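Local coordinates for protein cystathionine beta-lyases/cystathionine gamma-synthases (Corynebacterium glutamicum, PDB 5X5H) that probably catalyses the pyridoxal phosphate-dependent condensation of O-succinyl-L-homoserine with L-cysteine to give L,L-cystathionine and succinate, a step in methionine biosynthesis, at residues G109-R112 and L113-V117; V256-D259 and R260-D263; E293-A296 and K297-R301. All coordinates share one frame; numbering follows the deposited sequence.

Interaction 1: G109-R112 and L113-V117; sequences GTYR and LIDTV
Tyr-111 and Asp-115, one helical turn apart, lie alongside each other on helix 108-118, the helix of the beta-alpha-beta unit 99-103, 108-118, 124-128 in the cofactor-binding domain of this fold type I enzyme. Tyr-111 has its ring carbon CG opposite the backbone N (chi1 171°) and Asp-115 places its carboxylate carbon in the same way; being one turn apart with like first torsions, the two side chains point the same way. Asp-115 CB sits over one face of the phenol, offset toward the rim, in a CH-pi contact 4.0 Å from the centroid of the Tyr-111 ring. The carboxylate plane is turned only 10° from that of the ring, and Asp-115 OD1 takes its hydrogen bond from beyond the helix, with Tyr-125 OH on strand 124-128.

The tightly packed side belongs to Leu-113 and Ile-114. Leu-113 rests on Met-83, Asp-87 and Phe-90 of helix 82-93, Met-83 being a cofactor-binding residue, while Ile-114 touches Phe-90 of the same helix and Ile-100 and Leu-102 of strand 99-103. Within the helix, Ile-114 CG1 comes to 3.4 Å from Thr-110 O, and Ile-114 CD1 reaches 4.2 Å from Thr-110 CG2.

The side of Arg-112 and Thr-116 is looser and more open to solvent. These two also point the same way, yet Arg-112 CG and Thr-116 OG1 stay 4.1 Å apart, and each packs partly against a second subunit, on its Gly-234 and Phe-230 respectively. What joins them directly is backbone: Thr-116 N donates to Arg-112 O at 2.9 Å.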
ATOM      1  N   GLY A 109     -17.933  23.202   2.310  1.00 16.66           N
ATOM      2  CA  GLY A 109     -18.551  21.905   2.335  1.00 15.51           C
ATOM      3  C   GLY A 109     -19.500  21.652   3.543  1.00 14.86           C
ATOM      4  O   GLY A 109     -20.520  21.030   3.393  1.00 13.47           O
ATOM      5  N   THR A 110     -19.176  22.166   4.716  1.00 13.45           N
ATOM      6  CA  THR A 110     -20.001  22.121   5.872  1.00 13.61           C
ATOM      7  C   THR A 110     -21.378  22.837   5.625  1.00 13.80           C
ATOM      8  O   THR A 110     -22.465  22.335   5.910  1.00 14.39           O
ATOM      9  CB  THR A 110     -19.341  22.657   7.137  1.00 16.33           C
ATOM     10  OG1 THR A 110     -18.061  22.008   7.278  1.00 17.61           O
ATOM     11  CG2 THR A 110     -20.194  22.465   8.304  1.00 18.81           C
ATOM     12  N   TYR A 111     -21.200  24.042   5.112  1.00 16.55           N
ATOM     13  CA  TYR A 111     -22.357  24.836   4.764  1.00 16.75           C
ATOM     14  C   TYR A 111     -23.270  24.167   3.702  1.00 14.54           C
ATOM     15  O   TYR A 111     -24.478  24.087   3.919  1.00 16.50           O
ATOM     16  CB  TYR A 111     -21.882  26.242   4.189  1.00 17.06           C
ATOM     17  CG  TYR A 111     -23.102  27.043   3.598  1.00 19.44           C
ATOM     18  CD1 TYR A 111     -24.017  27.553   4.458  1.00 19.19           C
ATOM     19  CD2 TYR A 111     -23.299  27.092   2.248  1.00 22.71           C
ATOM     20  CE1 TYR A 111     -25.187  28.186   3.934  1.00 21.39           C
ATOM     21  CE2 TYR A 111     -24.433  27.715   1.744  1.00 22.22           C
ATOM     22  CZ  TYR A 111     -25.292  28.263   2.594  1.00 22.08           C
ATOM     23  OH  TYR A 111     -26.482  28.858   2.010  1.00 29.49           O
ATOM     24  N   ARG A 112     -22.688  23.603   2.673  1.00 13.30           N
ATOM     25  CA  ARG A 112     -23.401  22.928   1.608  1.00 13.68           C
ATOM     26  C   ARG A 112     -24.138  21.749   2.185  1.00 15.52           C
ATOM     27  O   ARG A 112     -25.293  21.493   1.872  1.00 15.34           O
ATOM     28  CB  ARG A 112     -22.512  22.534   0.456  1.00 17.13           C
ATOM     29  CG  ARG A 112     -23.188  21.726  -0.664  1.00 22.28           C
ATOM     30  CD  ARG A 112     -22.227  21.433  -1.790  1.00 31.46           C
ATOM     31  NE  ARG A 112     -20.901  21.131  -1.181  1.00 42.03           N
ATOM     32  CZ  ARG A 112     -20.029  20.187  -1.544  1.00 45.29           C
ATOM     33  NH1 ARG A 112     -20.259  19.340  -2.557  1.00 58.16           N
ATOM     34  NH2 ARG A 112     -18.895  20.078  -0.869  1.00 34.70           N
ATOM     35  N   LEU A 113     -23.496  21.015   3.066  1.00 13.98           N
ATOM     36  CA  LEU A 113     -24.198  19.877   3.664  1.00 13.37           C
ATOM     37  C   LEU A 113     -25.410  20.288   4.439  1.00 14.32           C
ATOM     38  O   LEU A 113     -26.465  19.672   4.298  1.00 14.56           O
ATOM     39  CB  LEU A 113     -23.209  19.113   4.597  1.00 15.01           C
ATOM     40  CG  LEU A 113     -23.699  17.776   5.233  1.00 15.71           C
ATOM     41  CD1 LEU A 113     -24.129  16.763   4.236  1.00 16.34           C
ATOM     42  CD2 LEU A 113     -22.599  17.214   6.155  1.00 17.26           C
ATOM     43  N   ILE A 114     -25.291  21.304   5.273  1.00 13.87           N
ATOM     44  CA  ILE A 114     -26.464  21.798   6.019  1.00 16.32           C
ATOM     45  C   ILE A 114     -27.569  22.321   5.075  1.00 17.02           C
ATOM     46  O   ILE A 114     -28.718  21.946   5.189  1.00 17.31           O
ATOM     47  CB  ILE A 114     -26.026  22.880   6.975  1.00 18.39           C
ATOM     48  CG1 ILE A 114     -25.085  22.266   8.042  1.00 18.63           C
ATOM     49  CG2 ILE A 114     -27.324  23.533   7.534  1.00 20.15           C
ATOM     50  CD1 ILE A 114     -24.324  23.295   8.843  1.00 21.98           C
ATOM     51  N   ASP A 115     -27.119  23.193   4.195  1.00 15.80           N
ATOM     52  CA  ASP A 115     -28.071  24.011   3.459  1.00 17.79           C
ATOM     53  C   ASP A 115     -28.714  23.222   2.315  1.00 19.06           C
ATOM     54  O   ASP A 115     -29.900  23.465   2.038  1.00 18.46           O
ATOM     55  CB  ASP A 115     -27.409  25.217   2.899  1.00 19.19           C
ATOM     56  CG  ASP A 115     -28.421  26.090   2.068  1.00 21.03           C
ATOM     57  OD1 ASP A 115     -29.287  26.702   2.704  1.00 22.11           O
ATOM     58  OD2 ASP A 115     -28.324  26.109   0.840  1.00 20.91           O
ATOM     59  N   THR A 116     -28.010  22.325   1.623  1.00 15.06           N
ATOM     60  CA  THR A 116     -28.605  21.513   0.565  1.00 16.92           C
ATOM     61  C   THR A 116     -29.226  20.248   1.077  1.00 20.62           C
ATOM     62  O   THR A 116     -30.357  19.896   0.722  1.00 22.62           O
ATOM     63  CB  THR A 116     -27.549  21.243  -0.561  1.00 19.10           C
ATOM     64  OG1 THR A 116     -27.189  22.454  -1.233  1.00 21.96           O
ATOM     65  CG2 THR A 116     -28.118  20.255  -1.584  1.00 22.10           C
ATOM     66  N   VAL A 117     -28.535  19.514   1.924  1.00 17.06           N
ATOM     67  CA  VAL A 117     -29.012  18.229   2.351  1.00 16.48           C
ATOM     68  C   VAL A 117     -29.855  18.267   3.600  1.00 16.58           C
ATOM     69  O   VAL A 117     -31.019  17.818   3.594  1.00 17.12           O
ATOM     70  CB  VAL A 117     -27.780  17.208   2.513  1.00 15.95           C
ATOM     71  CG1 VAL A 117     -28.238  15.836   3.014  1.00 17.14           C
ATOM     72  CG2 VAL A 117     -27.036  17.114   1.180  1.00 18.23           C
TER

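Interaction 2: V256-D259 and R260-D263; sequences VRMD and RHCD
Val-256 O meets Arg-260 N near the start of helix 254-273, the long helix that in this fold type I enzyme leads from the cofactor-binding part of the chain to strand 278-282 of the five-stranded sheet. At 3.5 Å, this bond between Arg-260 N and Val-256 O is weak, and Arg-260 N leans also, weakly, on Arg-257 O. The Val-256 side chain packs on its counterpart in a third subunit.

Arg-257 O receives a straighter bond from His-261 N (2.9 Å, 166°). Arg-257 CB lies 4.1 Å from His-261 CD2, and a water in the plane of the imidazole, 2.8 Å from both Arg-257 NH1 and His-261 NE2, links the two polar ends. Both groups are fixed further: the guanidinium by Gly-250 O, Tyr-205 O and Thr-253 OG1, the imidazole through ND1 by Ile-367 O.

Met-258 crosses His-261 at about a right angle. Its CA lies at the edge of the imidazole, near the plane, while SD stands obliquely to the ring, 5.1 Å from the His-261 centroid. The bend at chi2 (60°) swings the sulfur forward, toward the next turn, where Met-258 SD packs 3.9 Å from Cys-262 SG, next to Leu-187.

Asp-259 directs its carboxylate to Tyr-186 and Arg-301, leaving the join across the turn to its carbonyl: Asp-259 O accepts from Asp-263 N at 2.9 Å.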
ATOM      1  N   VAL A 256       6.554  18.356  15.215  1.00 10.51           N
ATOM      2  CA  VAL A 256       7.711  18.930  14.527  1.00 10.59           C
ATOM      3  C   VAL A 256       7.302  19.651  13.243  1.00 10.90           C
ATOM      4  O   VAL A 256       7.878  20.647  12.863  1.00 12.25           O
ATOM      5  CB  VAL A 256       8.924  17.979  14.315  1.00 11.51           C
ATOM      6  CG1 VAL A 256       9.478  17.600  15.712  1.00 12.78           C
ATOM      7  CG2 VAL A 256       8.545  16.769  13.499  1.00 11.21           C
ATOM      8  N   ARG A 257       6.290  19.104  12.540  1.00 10.22           N
ATOM      9  CA  ARG A 257       5.768  19.795  11.390  1.00  9.91           C
ATOM     10  C   ARG A 257       5.129  21.104  11.811  1.00 10.66           C
ATOM     11  O   ARG A 257       5.443  22.135  11.187  1.00  9.92           O
ATOM     12  CB  ARG A 257       4.788  18.918  10.620  1.00  9.06           C
ATOM     13  CG  ARG A 257       5.466  17.760   9.869  1.00  9.40           C
ATOM     14  CD  ARG A 257       4.476  16.930   9.038  1.00  9.53           C
ATOM     15  NE  ARG A 257       3.548  16.121   9.811  1.00  9.50           N
ATOM     16  CZ  ARG A 257       2.296  16.333  10.070  1.00  9.62           C
ATOM     17  NH1 ARG A 257       1.696  17.451   9.637  1.00 10.98           N
ATOM     18  NH2 ARG A 257       1.577  15.470  10.751  1.00 10.89           N
ATOM     19  N   MET A 258       4.172  21.037  12.712  1.00 10.57           N
ATOM     20  CA  MET A 258       3.416  22.261  13.062  1.00 10.45           C
ATOM     21  C   MET A 258       4.338  23.338  13.604  1.00 10.52           C
ATOM     22  O   MET A 258       4.094  24.521  13.312  1.00 11.76           O
ATOM     23  CB  MET A 258       2.285  21.905  13.961  1.00 11.77           C
ATOM     24  CG  MET A 258       1.338  23.098  14.217  1.00 12.68           C
ATOM     25  SD  MET A 258       0.540  23.821  12.722  1.00 14.44           S
ATOM     26  CE  MET A 258      -1.034  23.007  12.720  1.00 14.07           C
ATOM     27  N   ASP A 259       5.358  23.000  14.366  1.00 10.66           N
ATOM     28  CA  ASP A 259       6.232  24.055  14.866  1.00 11.51           C
ATOM     29  C   ASP A 259       6.909  24.762  13.677  1.00 12.01           C
ATOM     30  O   ASP A 259       7.038  26.000  13.708  1.00 12.91           O
ATOM     31  CB  ASP A 259       7.248  23.523  15.787  1.00 13.36           C
ATOM     32  CG  ASP A 259       6.704  23.460  17.209  1.00 16.73           C
ATOM     33  OD1 ASP A 259       5.949  24.355  17.628  1.00 20.41           O
ATOM     34  OD2 ASP A 259       7.238  22.649  17.905  1.00 24.83           O
ATOM     35  N   ARG A 260       7.265  24.077  12.611  1.00 10.19           N
ATOM     36  CA  ARG A 260       7.889  24.668  11.446  1.00 10.96           C
ATOM     37  C   ARG A 260       6.834  25.426  10.641  1.00 12.19           C
ATOM     38  O   ARG A 260       7.105  26.535  10.135  1.00 12.00           O
ATOM     39  CB  ARG A 260       8.614  23.640  10.619  1.00 12.52           C
ATOM     40  CG  ARG A 260       9.429  24.204   9.456  1.00 14.00           C
ATOM     41  CD  ARG A 260      10.566  25.078   9.881  1.00 16.67           C
ATOM     42  NE  ARG A 260      11.511  24.427  10.852  1.00 22.60           N
ATOM     43  CZ  ARG A 260      12.637  23.740  10.622  1.00 23.90           C
ATOM     44  NH1 ARG A 260      13.118  23.575   9.445  1.00 21.55           N
ATOM     45  NH2 ARG A 260      13.293  23.175  11.659  1.00 31.98           N
ATOM     46  N   HIS A 261       5.646  24.889  10.468  1.00 10.62           N
ATOM     47  CA  HIS A 261       4.577  25.612   9.756  1.00 10.57           C
ATOM     48  C   HIS A 261       4.364  26.980  10.480  1.00 11.52           C
ATOM     49  O   HIS A 261       4.185  28.014   9.808  1.00 11.40           O
ATOM     50  CB  HIS A 261       3.247  24.854   9.883  1.00 10.19           C
ATOM     51  CG  HIS A 261       3.064  23.658   9.012  1.00 10.80           C
ATOM     52  ND1 HIS A 261       3.033  23.741   7.654  1.00 10.73           N
ATOM     53  CD2 HIS A 261       2.845  22.337   9.355  1.00 10.67           C
ATOM     54  CE1 HIS A 261       2.814  22.495   7.198  1.00 12.39           C
ATOM     55  NE2 HIS A 261       2.708  21.639   8.198  1.00 11.67           N
ATOM     56  N   CYS A 262       4.297  26.991  11.786  1.00 10.64           N
ATOM     57  CA  CYS A 262       3.983  28.221  12.547  1.00 11.06           C
ATOM     58  C   CYS A 262       5.193  29.161  12.474  1.00 12.08           C
ATOM     59  O   CYS A 262       4.986  30.365  12.222  1.00 13.22           O
ATOM     60  CB  CYS A 262       3.722  27.889  13.979  1.00 11.99           C
ATOM     61  SG  CYS A 262       2.123  27.070  14.262  1.00 13.77           S
ATOM     62  N   ASP A 263       6.411  28.658  12.610  1.00 11.40           N
ATOM     63  CA  ASP A 263       7.618  29.508  12.419  1.00 12.91           C
ATOM     64  C   ASP A 263       7.518  30.195  11.067  1.00 13.59           C
ATOM     65  O   ASP A 263       7.826  31.409  10.947  1.00 13.69           O
ATOM     66  CB  ASP A 263       8.904  28.738  12.556  1.00 13.77           C
ATOM     67  CG  ASP A 263       9.237  28.297  14.006  1.00 17.49           C
ATOM     68  OD1 ASP A 263       8.599  28.710  14.973  1.00 17.12           O
ATOM     69  OD2 ASP A 263      10.207  27.456  14.059  1.00 24.02           O
TER
HETATM   70  O   HOH W   1       2.325  19.007   7.441  1.00 12.14           O

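Interaction 3: E293-A296 and K297-R301; sequences EVAA and KQMKR
The flat carboxamide of Gln-298 carries Val-294 CG1 over one of its faces: the methyl is 3.9 Å from Gln-298 CD and equally far from OE1 and NE2 of the same group. Bonds from outside hold the amide in this orientation, since NE2 donates to Thr-160 O and OE1 accepts from Ile-162 N, so both polar ends of a buried group are satisfied.

Gln-298 owes its path to a first torsion of 67°, which sets CG between the backbone N and the carbonyl carbon, a crowded position; beyond CG the chain is extended and passes the valine. Lys-297 adopts a similar first torsion. Its CG is thereby pressed to 3.1 Å from Val-294 O, and the side chain runs extended through chi3 and bends at its last torsion to bring NZ to a salt bridge with Asp-161, which also touches Val-294.

Ala-295 and Met-299 make the apolar part further along, with Met-299 SD 3.9 Å from Ala-295 CB. Ala-295 O is gripped twice, by Met-299 N at 2.8 Å and more weakly by Gln-298 N at 3.2 Å. Val-294 O is likewise shared between Gln-298 N and, weakly, Lys-297 N.

The last turn thus mixes i/i+4 bonds with weak i/i+3 ones. It forms the C-terminal end of helix 292-298, set by Met-299 (psi 138°), the first residue to leave helical geometry.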
ATOM      1  N   GLU A 293      -6.565  38.308  20.920  1.00 17.95           N
ATOM      2  CA  GLU A 293      -6.423  38.045  22.315  1.00 18.10           C
ATOM      3  C   GLU A 293      -7.110  36.712  22.731  1.00 17.32           C
ATOM      4  O   GLU A 293      -6.530  35.992  23.569  1.00 19.37           O
ATOM      5  CB  GLU A 293      -6.903  39.267  23.164  1.00 25.46           C
ATOM      6  CG  GLU A 293      -6.000  40.467  22.826  1.00 35.91           C
ATOM      7  CD  GLU A 293      -4.720  40.636  23.647  1.00 49.22           C
ATOM      8  OE1 GLU A 293      -4.741  41.498  24.572  1.00 63.11           O
ATOM      9  OE2 GLU A 293      -3.683  39.985  23.342  1.00 60.21           O
ATOM     10  N   VAL A 294      -8.227  36.419  22.107  1.00 16.63           N
ATOM     11  CA  VAL A 294      -8.920  35.106  22.298  1.00 17.04           C
ATOM     12  C   VAL A 294      -7.990  34.021  21.740  1.00 16.20           C
ATOM     13  O   VAL A 294      -7.795  33.028  22.434  1.00 17.42           O
ATOM     14  CB  VAL A 294     -10.274  35.114  21.655  1.00 17.15           C
ATOM     15  CG1 VAL A 294     -10.902  33.717  21.713  1.00 20.10           C
ATOM     16  CG2 VAL A 294     -11.197  36.116  22.429  1.00 20.13           C
ATOM     17  N   ALA A 295      -7.408  34.249  20.574  1.00 16.23           N
ATOM     18  CA  ALA A 295      -6.574  33.190  20.045  1.00 17.11           C
ATOM     19  C   ALA A 295      -5.407  32.908  20.928  1.00 18.14           C
ATOM     20  O   ALA A 295      -5.005  31.787  21.106  1.00 18.35           O
ATOM     21  CB  ALA A 295      -6.071  33.558  18.674  1.00 14.65           C
ATOM     22  N   ALA A 296      -4.759  33.968  21.498  1.00 16.46           N
ATOM     23  CA  ALA A 296      -3.563  33.793  22.275  1.00 18.21           C
ATOM     24  C   ALA A 296      -3.907  33.072  23.569  1.00 19.89           C
ATOM     25  O   ALA A 296      -3.020  32.427  24.054  1.00 20.79           O
ATOM     26  CB  ALA A 296      -2.992  35.195  22.528  1.00 18.67           C
ATOM     27  N   LYS A 297      -5.131  33.145  24.069  1.00 17.55           N
ATOM     28  CA  LYS A 297      -5.501  32.385  25.277  1.00 21.11           C
ATOM     29  C   LYS A 297      -5.761  30.934  25.011  1.00 20.11           C
ATOM     30  O   LYS A 297      -5.433  30.117  25.861  1.00 25.86           O
ATOM     31  CB  LYS A 297      -6.610  33.000  26.114  1.00 28.03           C
ATOM     32  CG  LYS A 297      -7.933  33.230  25.496  1.00 32.09           C
ATOM     33  CD  LYS A 297      -8.957  33.685  26.565  1.00 38.65           C
ATOM     34  CE  LYS A 297     -10.382  33.475  26.092  1.00 38.48           C
ATOM     35  NZ  LYS A 297     -11.314  34.542  26.586  1.00 38.21           N
ATOM     36  N   GLN A 298      -6.287  30.595  23.843  1.00 16.17           N
ATOM     37  CA  GLN A 298      -6.775  29.234  23.649  1.00 17.84           C
ATOM     38  C   GLN A 298      -5.878  28.470  22.670  1.00 18.34           C
ATOM     39  O   GLN A 298      -6.097  27.234  22.556  1.00 18.99           O
ATOM     40  CB  GLN A 298      -8.219  29.228  23.200  1.00 17.70           C
ATOM     41  CG  GLN A 298      -8.561  29.762  21.889  1.00 18.47           C
ATOM     42  CD  GLN A 298     -10.062  29.888  21.582  1.00 15.14           C
ATOM     43  OE1 GLN A 298     -10.942  29.856  22.490  1.00 17.44           O
ATOM     44  NE2 GLN A 298     -10.343  30.108  20.331  1.00 17.50           N
ATOM     45  N   MET A 299      -4.914  29.082  21.973  1.00 15.38           N
ATOM     46  CA  MET A 299      -4.063  28.421  21.005  1.00 13.73           C
ATOM     47  C   MET A 299      -2.606  28.504  21.492  1.00 15.57           C
ATOM     48  O   MET A 299      -2.134  29.608  21.940  1.00 17.26           O
ATOM     49  CB  MET A 299      -4.124  29.061  19.672  1.00 15.51           C
ATOM     50  CG  MET A 299      -5.517  29.131  19.018  1.00 15.34           C
ATOM     51  SD  MET A 299      -5.583  29.860  17.394  1.00 16.17           S
ATOM     52  CE  MET A 299      -4.714  28.560  16.448  1.00 17.04           C
ATOM     53  N   LYS A 300      -1.810  27.421  21.375  1.00 13.94           N
ATOM     54  CA  LYS A 300      -0.442  27.420  21.731  1.00 13.49           C
ATOM     55  C   LYS A 300       0.405  28.260  20.803  1.00 15.01           C
ATOM     56  O   LYS A 300       1.360  28.932  21.246  1.00 16.33           O
ATOM     57  CB  LYS A 300       0.104  25.978  21.700  1.00 15.21           C
ATOM     58  CG  LYS A 300       1.562  25.751  22.060  1.00 20.78           C
ATOM     59  CD  LYS A 300       2.056  24.306  21.880  1.00 24.02           C
ATOM     60  CE  LYS A 300       3.367  24.191  22.659  1.00 32.32           C
ATOM     61  NZ  LYS A 300       3.980  22.889  22.315  1.00 38.60           N
ATOM     62  N   ARG A 301       0.064  28.222  19.516  1.00 14.13           N
ATOM     63  CA  ARG A 301       0.671  29.027  18.479  1.00 13.66           C
ATOM     64  C   ARG A 301      -0.469  29.351  17.512  1.00 13.51           C
ATOM     65  O   ARG A 301      -1.546  28.861  17.628  1.00 12.90           O
ATOM     66  CB  ARG A 301       1.841  28.357  17.761  1.00 15.16           C
ATOM     67  CG  ARG A 301       2.883  27.915  18.792  1.00 18.23           C
ATOM     68  CD  ARG A 301       4.205  27.551  18.253  1.00 19.86           C
ATOM     69  NE  ARG A 301       4.805  28.676  17.510  1.00 17.98           N
ATOM     70  CZ  ARG A 301       5.792  28.513  16.698  1.00 16.35           C
ATOM     71  NH1 ARG A 301       6.350  27.354  16.508  1.00 19.03           N
ATOM     72  NH2 ARG A 301       6.234  29.559  16.046  1.00 16.81           N
TER
HETATM   73  O   HOH W   2      -0.458  31.811  22.926  1.00 33.91           O

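All three contacts join neighbouring turns of a helix by backbone bonds. Interaction 2 is the most buried: Arg-257 and His-261 are met by carbonyls and a water, its two carboxylates by Arg-301; it also faces a third subunit. Interactions 1 and 3 are partly buried: the first has an apolar flank beside the cofactor-binding sheet and borders a second subunit, whereas no other chain touches interaction 3, where an amide and a lysine are held by residues 160-162. Interactions 2 and 3 touch through Arg-301, which pairs NH2 with Asp-263 OD1 (2.7 Å) and NH1 with Asp-259 OD1 (3.2 Å) and also packs on Cys-262. Interaction 1 stands apart, its centre about 32 Å from that of interaction 2.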